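Local coordinates for protein DynF (Micromonospora chersina, PDB 6UBL) that is of unknown function but belongs to the dynemicin (enediyne) biosynthesis pathway and holds a palmitic acid inside its beta barrel, so it probably binds a long apolar molecule, at residues Lys129-Val135 with Pro153-Asp159; Ala167-Gly173 with Leu198-Gly204; Cys94-Gly98 with Pro142-Leu146; Trp63-Ser69 with Val81-Glu87. All coordinates share one frame. Residue numbers count along the deposited sequence, not the author numbering.

Interaction 1: residues Lys129-Val135 with Pro153-Asp159. With PLM (palmitic acid), chain C.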
# COMPACT_ATOMS: atom_id res chain seq x y z
N LYS A 129 -10.22 -13.51 13.28
CA LYS A 129 -10.07 -13.04 11.92
C LYS A 129 -9.06 -11.90 11.84
O LYS A 129 -8.51 -11.45 12.85
CB LYS A 129 -11.44 -12.65 11.34
CG LYS A 129 -12.33 -13.88 11.24
CD LYS A 129 -13.63 -13.60 10.51
CE LYS A 129 -14.59 -14.80 10.56
NZ LYS A 129 -14.13 -15.99 9.78
N ALA A 130 -8.78 -11.50 10.60
CA ALA A 130 -7.85 -10.42 10.32
C ALA A 130 -8.61 -9.33 9.59
O ALA A 130 -9.35 -9.60 8.64
CB ALA A 130 -6.70 -10.92 9.46
N CYS A 131 -8.40 -8.10 10.02
CA CYS A 131 -9.06 -6.92 9.51
C CYS A 131 -8.02 -5.99 8.90
O CYS A 131 -6.96 -5.78 9.48
CB CYS A 131 -9.79 -6.22 10.66
SG CYS A 131 -10.56 -4.64 10.29
N ARG A 132 -8.34 -5.45 7.73
CA ARG A 132 -7.47 -4.52 7.04
C ARG A 132 -8.32 -3.41 6.43
O ARG A 132 -9.49 -3.61 6.10
CB ARG A 132 -6.61 -5.16 5.96
CG ARG A 132 -7.39 -5.74 4.80
CD ARG A 132 -6.51 -6.63 3.93
NE ARG A 132 -5.38 -5.95 3.28
CZ ARG A 132 -4.10 -6.04 3.64
NH1 ARG A 132 -3.73 -6.75 4.70
NH2 ARG A 132 -3.17 -5.40 2.95
N MET A 133 -7.71 -2.23 6.28
CA MET A 133 -8.35 -1.08 5.66
C MET A 133 -7.26 -0.29 4.95
O MET A 133 -6.19 -0.05 5.52
CB MET A 133 -9.02 -0.21 6.74
CG MET A 133 -9.79 0.99 6.22
SD MET A 133 -11.34 0.55 5.38
CE MET A 133 -12.42 0.28 6.80
N ALA A 134 -7.54 0.10 3.71
CA ALA A 134 -6.61 0.87 2.88
C ALA A 134 -7.19 2.27 2.72
O ALA A 134 -8.30 2.42 2.21
CB ALA A 134 -6.46 0.21 1.50
N VAL A 135 -6.46 3.28 3.19
CA VAL A 135 -7.03 4.60 3.44
C VAL A 135 -6.34 5.68 2.62
O VAL A 135 -5.11 5.78 2.61
CB VAL A 135 -6.98 4.95 4.93
CG1 VAL A 135 -7.48 6.37 5.19
CG2 VAL A 135 -7.80 3.95 5.73
N PRO A 153 -2.03 4.13 -0.56
CA PRO A 153 -2.96 4.00 0.56
C PRO A 153 -2.24 3.59 1.84
O PRO A 153 -1.30 2.78 1.81
CB PRO A 153 -3.94 2.91 0.09
CG PRO A 153 -3.18 2.12 -0.92
CD PRO A 153 -2.24 3.10 -1.58
N ILE A 154 -2.69 4.16 2.96
CA ILE A 154 -2.21 3.76 4.27
C ILE A 154 -2.92 2.47 4.65
O ILE A 154 -4.16 2.44 4.74
CB ILE A 154 -2.45 4.86 5.31
CG1 ILE A 154 -1.71 6.14 4.92
CG2 ILE A 154 -2.01 4.38 6.69
CD1 ILE A 154 -2.22 7.39 5.59
N ILE A 155 -2.15 1.41 4.89
CA ILE A 155 -2.70 0.10 5.19
C ILE A 155 -2.80 -0.02 6.70
O ILE A 155 -1.78 0.01 7.41
CB ILE A 155 -1.81 -1.01 4.61
CG1 ILE A 155 -1.69 -0.88 3.08
CG2 ILE A 155 -2.32 -2.38 5.05
CD1 ILE A 155 -2.98 -0.81 2.30
N LEU A 156 -4.02 -0.15 7.22
CA LEU A 156 -4.28 -0.21 8.65
C LEU A 156 -4.85 -1.58 8.99
O LEU A 156 -5.78 -2.04 8.33
CB LEU A 156 -5.28 0.87 9.06
CG LEU A 156 -4.76 2.27 8.72
CD1 LEU A 156 -5.88 3.25 8.49
CD2 LEU A 156 -3.85 2.76 9.84
N THR A 157 -4.29 -2.22 10.00
CA THR A 157 -4.60 -3.61 10.28
C THR A 157 -4.98 -3.80 11.73
O THR A 157 -4.48 -3.12 12.62
CB THR A 157 -3.42 -4.52 9.91
OG1 THR A 157 -2.26 -4.13 10.65
CG2 THR A 157 -3.13 -4.43 8.42
N ILE A 158 -5.90 -4.74 11.95
CA ILE A 158 -6.25 -5.22 13.28
C ILE A 158 -6.22 -6.74 13.21
O ILE A 158 -6.97 -7.34 12.42
CB ILE A 158 -7.63 -4.73 13.75
CG1 ILE A 158 -7.72 -3.21 13.74
CG2 ILE A 158 -7.91 -5.29 15.14
CD1 ILE A 158 -9.13 -2.70 13.99
N ASP A 159 -5.40 -7.35 14.05
CA ASP A 159 -5.30 -8.80 14.14
C ASP A 159 -6.11 -9.28 15.33
O ASP A 159 -6.62 -8.49 16.14
CB ASP A 159 -3.83 -9.21 14.26
CG ASP A 159 -3.01 -8.77 13.03
OD1 ASP A 159 -3.48 -8.96 11.90
OD2 ASP A 159 -1.91 -8.22 13.22
C1 PLM C . -15.94 -2.55 11.53
O1 PLM C . -16.56 -1.40 11.63
O2 PLM C . -16.44 -3.60 11.81
C2 PLM C . -14.52 -2.43 11.06
C3 PLM C . -13.68 -1.40 11.78
C4 PLM C . -12.29 -1.45 11.21
C5 PLM C . -11.56 -0.16 11.24
C6 PLM C . -10.21 -0.27 10.57
C7 PLM C . -9.15 0.45 11.36
C8 PLM C . -9.58 1.85 11.74
C9 PLM C . -9.82 2.76 10.57
CA PLM C . -8.59 3.56 10.22
CB PLM C . -8.39 4.72 11.16
CC PLM C . -7.90 5.95 10.45
CD PLM C . -6.46 6.30 10.71
CE PLM C . -5.86 7.04 9.54
CF PLM C . -4.65 7.86 9.84
CG PLM C . -4.15 8.57 8.64
O HOH W 1 -4.82 -7.85 9.58
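The apolar side of this antiparallel strand pair is built from Cys131, Met133, Val135, Ile154, Leu156 and Ile158, with Val135 CG2 3.4 Å from Leu156 CD1 and Cys131 CB 4.1 Å from Ile158 CB. The same side faces the palmitic acid: Leu156 CD1 comes within 3.2 Å of its carbon CA, Cys131 SG lies 3.7 Å from C4 and Ile154 CD1 3.8 Å from CG. In the ladder between the strands, Cys131–Ile158, Met133–Leu156 and Val135–Ile154 each exchange two backbone hydrogen bonds, as in Met133 N to Leu156 O and Leu156 N to Met133 O, both 2.8 Å. The opposite face carries Arg132, Thr157, Ala134 and Ile155. Ala134 CB rests on Ile155 CD1 at 3.7 Å, while the Arg132 guanidinium continues to Glu152 of the second subunit in a salt bridge. At the far end a water joins Cys131 O to Asp159 OD1, whose carboxylate also meets Tyr176 and Arg177 of that subunit. Strand 108-115 flanks 129-135, and strand 170-183 flanks 153-159, continuing the barrel wall.

Interaction 2: residues Ala167-Gly173 with Leu198-Gly204. With PLM (palmitic acid), chain C.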
# COMPACT_ATOMS: atom_id res chain seq x y z
N ALA A 167 -14.29 -3.61 18.51
CA ALA A 167 -14.20 -2.52 19.47
C ALA A 167 -13.10 -2.78 20.49
O ALA A 167 -12.89 -3.92 20.93
CB ALA A 167 -15.54 -2.36 20.19
N GLY A 168 -12.38 -1.72 20.85
CA GLY A 168 -11.34 -1.80 21.84
C GLY A 168 -10.01 -2.33 21.35
O GLY A 168 -9.04 -2.32 22.12
N ALA A 169 -9.93 -2.79 20.11
CA ALA A 169 -8.76 -3.55 19.68
C ALA A 169 -7.61 -2.64 19.25
O ALA A 169 -7.83 -1.58 18.65
CB ALA A 169 -9.13 -4.47 18.53
N PRO A 170 -6.37 -3.07 19.50
CA PRO A 170 -5.22 -2.34 18.97
C PRO A 170 -4.97 -2.71 17.51
O PRO A 170 -5.25 -3.82 17.06
CB PRO A 170 -4.06 -2.85 19.84
CG PRO A 170 -4.47 -4.26 20.19
CD PRO A 170 -5.97 -4.19 20.37
N GLY A 171 -4.43 -1.73 16.77
CA GLY A 171 -4.10 -1.91 15.37
C GLY A 171 -2.85 -1.14 15.01
O GLY A 171 -2.28 -0.41 15.83
N LYS A 172 -2.41 -1.32 13.77
CA LYS A 172 -1.17 -0.73 13.29
C LYS A 172 -1.34 -0.22 11.87
O LYS A 172 -2.17 -0.72 11.11
CB LYS A 172 -0.02 -1.76 13.29
CG LYS A 172 0.10 -2.58 14.57
CD LYS A 172 1.32 -3.48 14.55
CE LYS A 172 1.24 -4.54 15.64
NZ LYS A 172 2.49 -5.34 15.73
N GLY A 173 -0.52 0.77 11.52
CA GLY A 173 -0.35 1.16 10.13
C GLY A 173 0.86 0.38 9.64
O GLY A 173 1.89 0.33 10.31
N LEU A 198 2.64 4.48 12.57
CA LEU A 198 1.31 4.79 13.06
C LEU A 198 0.82 3.57 13.83
O LEU A 198 0.89 2.45 13.32
CB LEU A 198 0.38 5.10 11.88
CG LEU A 198 -0.98 5.69 12.27
CD1 LEU A 198 -1.56 6.54 11.16
CD2 LEU A 198 -1.93 4.55 12.62
N ARG A 199 0.33 3.80 15.04
CA ARG A 199 -0.34 2.78 15.83
C ARG A 199 -1.66 3.38 16.28
O ARG A 199 -1.79 4.60 16.40
CB ARG A 199 0.53 2.41 17.03
CG ARG A 199 1.96 2.08 16.62
CD ARG A 199 2.78 1.47 17.73
NE ARG A 199 3.62 0.39 17.23
CZ ARG A 199 3.30 -0.90 17.31
NH1 ARG A 199 2.17 -1.27 17.87
NH2 ARG A 199 4.13 -1.82 16.82
N PHE A 200 -2.66 2.52 16.49
CA PHE A 200 -3.97 3.02 16.87
C PHE A 200 -4.67 2.02 17.77
O PHE A 200 -4.27 0.86 17.88
CB PHE A 200 -4.84 3.40 15.65
CG PHE A 200 -5.27 2.23 14.78
CD1 PHE A 200 -6.48 1.58 15.00
CD2 PHE A 200 -4.48 1.81 13.71
CE1 PHE A 200 -6.88 0.53 14.20
CE2 PHE A 200 -4.88 0.76 12.91
CZ PHE A 200 -6.08 0.12 13.15
N ASN A 201 -5.73 2.50 18.42
CA ASN A 201 -6.63 1.66 19.18
C ASN A 201 -8.05 2.02 18.79
O ASN A 201 -8.39 3.20 18.73
CB ASN A 201 -6.50 1.87 20.69
CG ASN A 201 -5.15 1.50 21.21
OD1 ASN A 201 -4.80 0.32 21.29
ND2 ASN A 201 -4.36 2.50 21.57
N MET A 202 -8.86 1.01 18.51
CA MET A 202 -10.28 1.25 18.36
C MET A 202 -10.90 1.48 19.73
O MET A 202 -10.51 0.85 20.71
CB MET A 202 -10.97 0.06 17.70
CG MET A 202 -10.46 -0.30 16.32
SD MET A 202 -10.43 1.08 15.15
CE MET A 202 -12.15 1.58 15.16
N GLY A 203 -11.84 2.43 19.80
CA GLY A 203 -12.69 2.55 20.96
C GLY A 203 -13.96 1.77 20.77
O GLY A 203 -13.96 0.67 20.20
N GLY A 204 -15.08 2.32 21.23
CA GLY A 204 -16.37 1.67 21.08
C GLY A 204 -17.37 2.56 20.36
O GLY A 204 -17.01 3.60 19.79
C1 PLM C . -15.94 -2.55 11.53
O1 PLM C . -16.56 -1.40 11.63
O2 PLM C . -16.44 -3.60 11.81
C2 PLM C . -14.52 -2.43 11.06
C3 PLM C . -13.68 -1.40 11.78
C4 PLM C . -12.29 -1.45 11.21
C5 PLM C . -11.56 -0.16 11.24
C6 PLM C . -10.21 -0.27 10.57
C7 PLM C . -9.15 0.45 11.36
C8 PLM C . -9.58 1.85 11.74
C9 PLM C . -9.82 2.76 10.57
CA PLM C . -8.59 3.56 10.22
CB PLM C . -8.39 4.72 11.16
CC PLM C . -7.90 5.95 10.45
CD PLM C . -6.46 6.30 10.71
CE PLM C . -5.86 7.04 9.54
CF PLM C . -4.65 7.86 9.84
CG PLM C . -4.15 8.57 8.64
O HOH W 2 -6.38 -1.42 22.54
O HOH W 3 3.63 1.83 11.74
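Phe200, Lys172 and Gly171 lose the most surface here, and the first and last of them explain each other. Phe200 swings its ring back across the neighbouring strand, so that Gly171 CA sits 3.7 Å from the ring centroid, 17° off the normal: a CH-pi contact over the ring face. A side chain at Gly171 would run into that ring, since an ideal CB would fall 2.2 Å from Phe200 CZ. The two residues also form a hydrogen-bonded antiparallel pair, Gly171 N to Phe200 O at 2.8 Å and Phe200 N to Gly171 O at 3.0 Å. Lys172, one step on, points to the other side with Arg199; Lys172 NZ and Arg199 NH2, like charges 4.0 Å apart, are tolerated on this exposed surface, where Arg199 is poorly ordered. Further backbone bonds, Gly173 N to Leu198 O and Met202 N to Ala169 O, both 2.8 Å, extend the pairing. On the inner side, Phe200 CZ and Met202 SD each approach the palmitic acid at 3.6 Å, to C7 and C8 respectively. This is a beta hairpin, strands 170-183 and 193-205, set into a barrel wall, with alternating residues facing the lipid-filled interior and the solvent.

Interaction 3: residues Cys94-Gly98 with Pro142-Leu146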
# COMPACT_ATOMS: atom_id res chain seq x y z
N CYS A 94 0.64 19.58 18.44
CA CYS A 94 2.08 19.47 18.47
C CYS A 94 2.63 20.89 18.35
O CYS A 94 2.13 21.69 17.54
CB CYS A 94 2.47 18.57 17.30
SG CYS A 94 4.16 18.58 16.81
N GLU A 95 3.63 21.21 19.18
CA GLU A 95 4.16 22.56 19.18
C GLU A 95 4.70 22.93 17.81
O GLU A 95 4.40 24.00 17.27
CB GLU A 95 5.26 22.67 20.24
CG GLU A 95 6.03 23.99 20.24
CD GLU A 95 5.15 25.20 20.52
OE1 GLU A 95 5.66 26.34 20.48
OE2 GLU A 95 3.95 25.01 20.80
N GLU A 96 5.48 22.03 17.21
CA GLU A 96 6.17 22.35 15.97
C GLU A 96 5.24 22.32 14.76
O GLU A 96 5.35 23.17 13.87
CB GLU A 96 7.34 21.37 15.76
CG GLU A 96 8.40 21.42 16.86
CD GLU A 96 8.18 20.42 17.98
OE1 GLU A 96 7.05 19.91 18.14
OE2 GLU A 96 9.15 20.16 18.72
N LEU A 97 4.33 21.35 14.70
CA LEU A 97 3.47 21.19 13.54
C LEU A 97 2.10 21.82 13.70
O LEU A 97 1.34 21.87 12.73
CB LEU A 97 3.31 19.70 13.23
CG LEU A 97 4.61 18.92 13.03
CD1 LEU A 97 4.27 17.48 12.71
CD2 LEU A 97 5.48 19.54 11.95
N GLY A 98 1.76 22.28 14.90
CA GLY A 98 0.44 22.83 15.16
C GLY A 98 -0.61 21.75 15.30
O GLY A 98 -0.33 20.56 15.47
N PRO A 142 -2.73 23.60 9.38
CA PRO A 142 -2.82 25.06 9.20
C PRO A 142 -1.61 25.84 9.67
O PRO A 142 -1.28 26.88 9.08
CB PRO A 142 -4.09 25.43 9.99
CG PRO A 142 -4.34 24.24 10.92
CD PRO A 142 -3.87 23.05 10.13
N LYS A 143 -0.93 25.41 10.74
CA LYS A 143 0.22 26.18 11.20
C LYS A 143 1.29 26.28 10.12
O LYS A 143 1.96 27.30 9.99
CB LYS A 143 0.79 25.62 12.50
CG LYS A 143 1.94 26.47 13.03
CD LYS A 143 2.58 25.86 14.26
CE LYS A 143 3.78 26.68 14.73
NZ LYS A 143 5.06 26.01 14.38
N LEU A 144 1.45 25.22 9.33
CA LEU A 144 2.40 25.20 8.24
C LEU A 144 1.82 25.72 6.93
O LEU A 144 2.53 25.74 5.92
CB LEU A 144 2.91 23.78 8.04
CG LEU A 144 3.38 23.06 9.29
CD1 LEU A 144 4.02 21.74 8.87
CD2 LEU A 144 4.36 23.90 10.08
N GLY A 145 0.55 26.12 6.93
CA GLY A 145 -0.10 26.57 5.72
C GLY A 145 -0.25 25.49 4.67
O GLY A 145 -0.34 25.80 3.48
N LEU A 146 -0.33 24.23 5.09
CA LEU A 146 -0.31 23.10 4.19
C LEU A 146 -1.44 22.13 4.51
O LEU A 146 -1.85 21.98 5.67
CB LEU A 146 0.98 22.30 4.40
CG LEU A 146 2.35 22.75 3.92
CD1 LEU A 146 3.42 21.92 4.60
CD2 LEU A 146 2.39 22.54 2.42
O HOH W 4 -1.05 22.79 11.92
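This is a small surface contact between two turns at one end of the barrel, its centre about 23 Å from the centre of the chain, bridged mainly by one lysine. Lys143 stretches over the 94-98 turn and donates from NZ to Glu96 O at 2.9 Å, while its CD packs 3.7 Å from Gly98 N. Alongside, one water bridges the two backbones, donating to Leu97 O at 2.7 Å and accepting from Lys143 N at 2.9 Å. The apolar share is slight: Leu97 CD2 touches Leu144 CD1 at 4.1 Å. Gly98, at positive phi, leaves room for the lysine, because an ideal CB there would lie 2.5 Å from Lys143 CB. Each turn is also bonded internally, Leu97 N to Cys94 SG at 3.5 Å and Gly145 N to Pro142 O at 2.9 Å; Gly145 and Leu146 form a G1 beta bulge. The first turn links strands 81-92 and 100-104, the second 129-141 and 146-149, and Leu97 also leans on Tyr56 of strand 54-68.

Interaction 4: residues Trp63-Ser69 with Val81-Glu87. With PLM (palmitic acid), chain C.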
# COMPACT_ATOMS: atom_id res chain seq x y z
N TRP A 63 -12.85 9.92 15.60
CA TRP A 63 -13.86 8.93 15.29
C TRP A 63 -13.78 8.53 13.83
O TRP A 63 -13.20 9.24 12.99
CB TRP A 63 -15.26 9.45 15.63
CG TRP A 63 -15.57 10.82 15.09
CD1 TRP A 63 -15.48 12.00 15.76
CD2 TRP A 63 -16.05 11.14 13.77
NE1 TRP A 63 -15.86 13.04 14.94
CE2 TRP A 63 -16.21 12.54 13.72
CE3 TRP A 63 -16.34 10.38 12.64
CZ2 TRP A 63 -16.66 13.20 12.58
CZ3 TRP A 63 -16.79 11.03 11.50
CH2 TRP A 63 -16.94 12.42 11.47
N VAL A 64 -14.36 7.37 13.54
CA VAL A 64 -14.51 6.87 12.19
C VAL A 64 -15.94 6.36 12.03
O VAL A 64 -16.58 5.94 13.00
CB VAL A 64 -13.51 5.75 11.84
CG1 VAL A 64 -12.09 6.29 11.81
CG2 VAL A 64 -13.63 4.60 12.84
N ARG A 65 -16.42 6.39 10.79
CA ARG A 65 -17.69 5.79 10.40
C ARG A 65 -17.36 4.77 9.32
O ARG A 65 -16.78 5.12 8.27
CB ARG A 65 -18.66 6.86 9.92
CG ARG A 65 -19.00 7.87 11.05
CD ARG A 65 -20.04 8.90 10.64
NE ARG A 65 -21.27 8.23 10.25
CZ ARG A 65 -21.80 8.33 9.04
NH1 ARG A 65 -21.26 9.10 8.12
NH2 ARG A 65 -22.91 7.65 8.76
N VAL A 66 -17.69 3.50 9.58
CA VAL A 66 -17.29 2.39 8.73
C VAL A 66 -18.55 1.60 8.37
O VAL A 66 -19.23 1.07 9.26
CB VAL A 66 -16.28 1.46 9.42
CG1 VAL A 66 -15.95 0.26 8.54
CG2 VAL A 66 -15.00 2.24 9.79
N VAL A 67 -18.87 1.53 7.08
CA VAL A 67 -19.99 0.70 6.62
C VAL A 67 -19.50 -0.72 6.40
O VAL A 67 -18.40 -0.96 5.87
CB VAL A 67 -20.64 1.27 5.35
CG1 VAL A 67 -19.68 1.31 4.20
CG2 VAL A 67 -21.88 0.44 5.00
N ARG A 68 -20.33 -1.68 6.81
CA ARG A 68 -20.08 -3.10 6.63
C ARG A 68 -21.07 -3.66 5.61
O ARG A 68 -22.27 -3.33 5.64
CB ARG A 68 -20.25 -3.87 7.93
CG ARG A 68 -19.13 -3.68 8.94
CD ARG A 68 -19.41 -4.41 10.27
NE ARG A 68 -20.33 -3.69 11.13
CZ ARG A 68 -21.64 -3.89 11.19
NH1 ARG A 68 -22.22 -4.82 10.44
NH2 ARG A 68 -22.38 -3.16 12.02
N SER A 69 -20.58 -4.53 4.73
CA SER A 69 -21.45 -5.30 3.87
C SER A 69 -22.19 -6.31 4.73
O SER A 69 -21.80 -6.56 5.88
CB SER A 69 -20.61 -6.06 2.84
OG SER A 69 -19.86 -7.11 3.46
N VAL A 81 -16.63 -10.08 5.84
CA VAL A 81 -17.30 -8.78 5.81
C VAL A 81 -16.40 -7.81 5.06
O VAL A 81 -15.20 -7.72 5.36
CB VAL A 81 -17.61 -8.28 7.23
CG1 VAL A 81 -18.13 -6.85 7.19
CG2 VAL A 81 -18.62 -9.19 7.91
N TYR A 82 -16.98 -7.08 4.11
CA TYR A 82 -16.30 -6.03 3.37
C TYR A 82 -16.68 -4.69 3.97
O TYR A 82 -17.82 -4.48 4.39
CB TYR A 82 -16.69 -6.11 1.90
CG TYR A 82 -16.11 -7.36 1.29
CD1 TYR A 82 -14.83 -7.37 0.77
CD2 TYR A 82 -16.82 -8.56 1.32
CE1 TYR A 82 -14.28 -8.52 0.25
CE2 TYR A 82 -16.28 -9.72 0.80
CZ TYR A 82 -15.00 -9.68 0.26
OH TYR A 82 -14.44 -10.83 -0.26
N THR A 83 -15.73 -3.77 4.04
CA THR A 83 -15.92 -2.51 4.74
C THR A 83 -15.51 -1.36 3.84
O THR A 83 -14.67 -1.51 2.96
CB THR A 83 -15.06 -2.47 6.02
OG1 THR A 83 -13.68 -2.59 5.66
CG2 THR A 83 -15.43 -3.60 6.97
N ASN A 84 -16.13 -0.20 4.06
CA ASN A 84 -15.62 1.05 3.53
C ASN A 84 -15.54 2.03 4.69
O ASN A 84 -16.47 2.12 5.50
CB ASN A 84 -16.54 1.72 2.49
CG ASN A 84 -16.60 1.01 1.13
OD1 ASN A 84 -17.42 1.39 0.29
ND2 ASN A 84 -15.73 0.03 0.89
N LEU A 85 -14.46 2.80 4.75
CA LEU A 85 -14.34 3.92 5.68
C LEU A 85 -14.94 5.13 4.99
O LEU A 85 -14.41 5.60 3.99
CB LEU A 85 -12.87 4.14 6.03
CG LEU A 85 -12.49 5.31 6.91
CD1 LEU A 85 -13.23 5.25 8.23
CD2 LEU A 85 -10.98 5.32 7.14
N ILE A 86 -16.09 5.60 5.49
CA ILE A 86 -16.86 6.62 4.77
C ILE A 86 -16.74 8.03 5.35
O ILE A 86 -17.09 9.00 4.66
CB ILE A 86 -18.35 6.24 4.61
CG1 ILE A 86 -19.07 6.20 5.96
CG2 ILE A 86 -18.49 4.91 3.89
CD1 ILE A 86 -20.58 5.94 5.83
N GLU A 87 -16.25 8.16 6.58
CA GLU A 87 -16.06 9.49 7.16
C GLU A 87 -15.12 9.32 8.34
O GLU A 87 -15.14 8.29 9.02
CB GLU A 87 -17.38 10.10 7.64
CG GLU A 87 -17.32 11.61 7.86
CD GLU A 87 -18.66 12.22 8.23
OE1 GLU A 87 -19.60 11.46 8.50
OE2 GLU A 87 -18.77 13.47 8.21
C1 PLM C . -15.94 -2.55 11.53
O1 PLM C . -16.56 -1.40 11.63
O2 PLM C . -16.44 -3.60 11.81
C2 PLM C . -14.52 -2.43 11.06
C3 PLM C . -13.68 -1.40 11.78
C4 PLM C . -12.29 -1.45 11.21
C5 PLM C . -11.56 -0.16 11.24
C6 PLM C . -10.21 -0.27 10.57
C7 PLM C . -9.15 0.45 11.36
C8 PLM C . -9.58 1.85 11.74
C9 PLM C . -9.82 2.76 10.57
CA PLM C . -8.59 3.56 10.22
CB PLM C . -8.39 4.72 11.16
CC PLM C . -7.90 5.95 10.45
CD PLM C . -6.46 6.30 10.71
CE PLM C . -5.86 7.04 9.54
CF PLM C . -4.65 7.86 9.84
CG PLM C . -4.15 8.57 8.64
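A classic beta bulge shapes this antiparallel pair: Ile86 and Glu87 both sit opposite Arg65, whose N bonds to Glu87 O and whose O receives Ile86 N, each at 2.9 Å. The extra residue shifts the register by one. On the bulge side, Ile86 CD1 lies over one face of the Arg65 guanidinium, 4.0 Å from NH1, while Ile86 CG2 fits against Val67 CG1 at 3.8 Å, so the isoleucine fills the space between arginine and valine. Glu87 reaches past it, OE1 2.9 Å from Arg65 NH1 in a salt bridge, and its CD meets the edge of the Trp63 ring, 3.7 Å from CH2. Facing the barrel interior, Leu85 pushes CD1 between Val64 CB at 3.7 Å and Val66 CG2 at 3.8 Å, and Val66 CG1 in turn packs on Thr83 CB at 3.8 Å. Beyond the bulge the ladder resumes with Val67 and Asn84, and further along Ser69 N donates to Tyr82 O at 2.8 Å and Ser69 OG accepts from Tyr82 N at 3.0 Å. Arg68 CD lies 3.4 Å from palmitic acid O2, although its guanidinium is paired by a salt bridge to Asp38. So the chemistry is mixed: the outer face sets the Arg65–Glu87 salt bridge beside Val67 and Ile86, the inner face is mostly apolar with Val64, Val66 and Leu85, and Arg68 brings charge near the lipid's carboxyl group.

Interactions 1, 2 and 4 belong to one curled sheet and line one palmitic acid site; interaction 3, its centre about 25 to 29 Å from theirs, joins the turns that follow strands 81-92 of interaction 4 and 129-141 of interaction 1. Interactions 1 and 2 meet where Thr157 N lies 2.8 Å from Lys172 O, a probable hydrogen bond. On the inner side, skipping one strand, Met133 CE reaches Thr83 OG1 of interaction 4 at 3.3 Å, and Met202 CE is 4.1 Å from Val64 CG2. Interactions 1 and 4 are buried, 2 partly so. Those three rest mainly on backbone ladders and apolar packing, with salt bridges added in 1 and 4; surface interaction 3 relies on one lysine and a water.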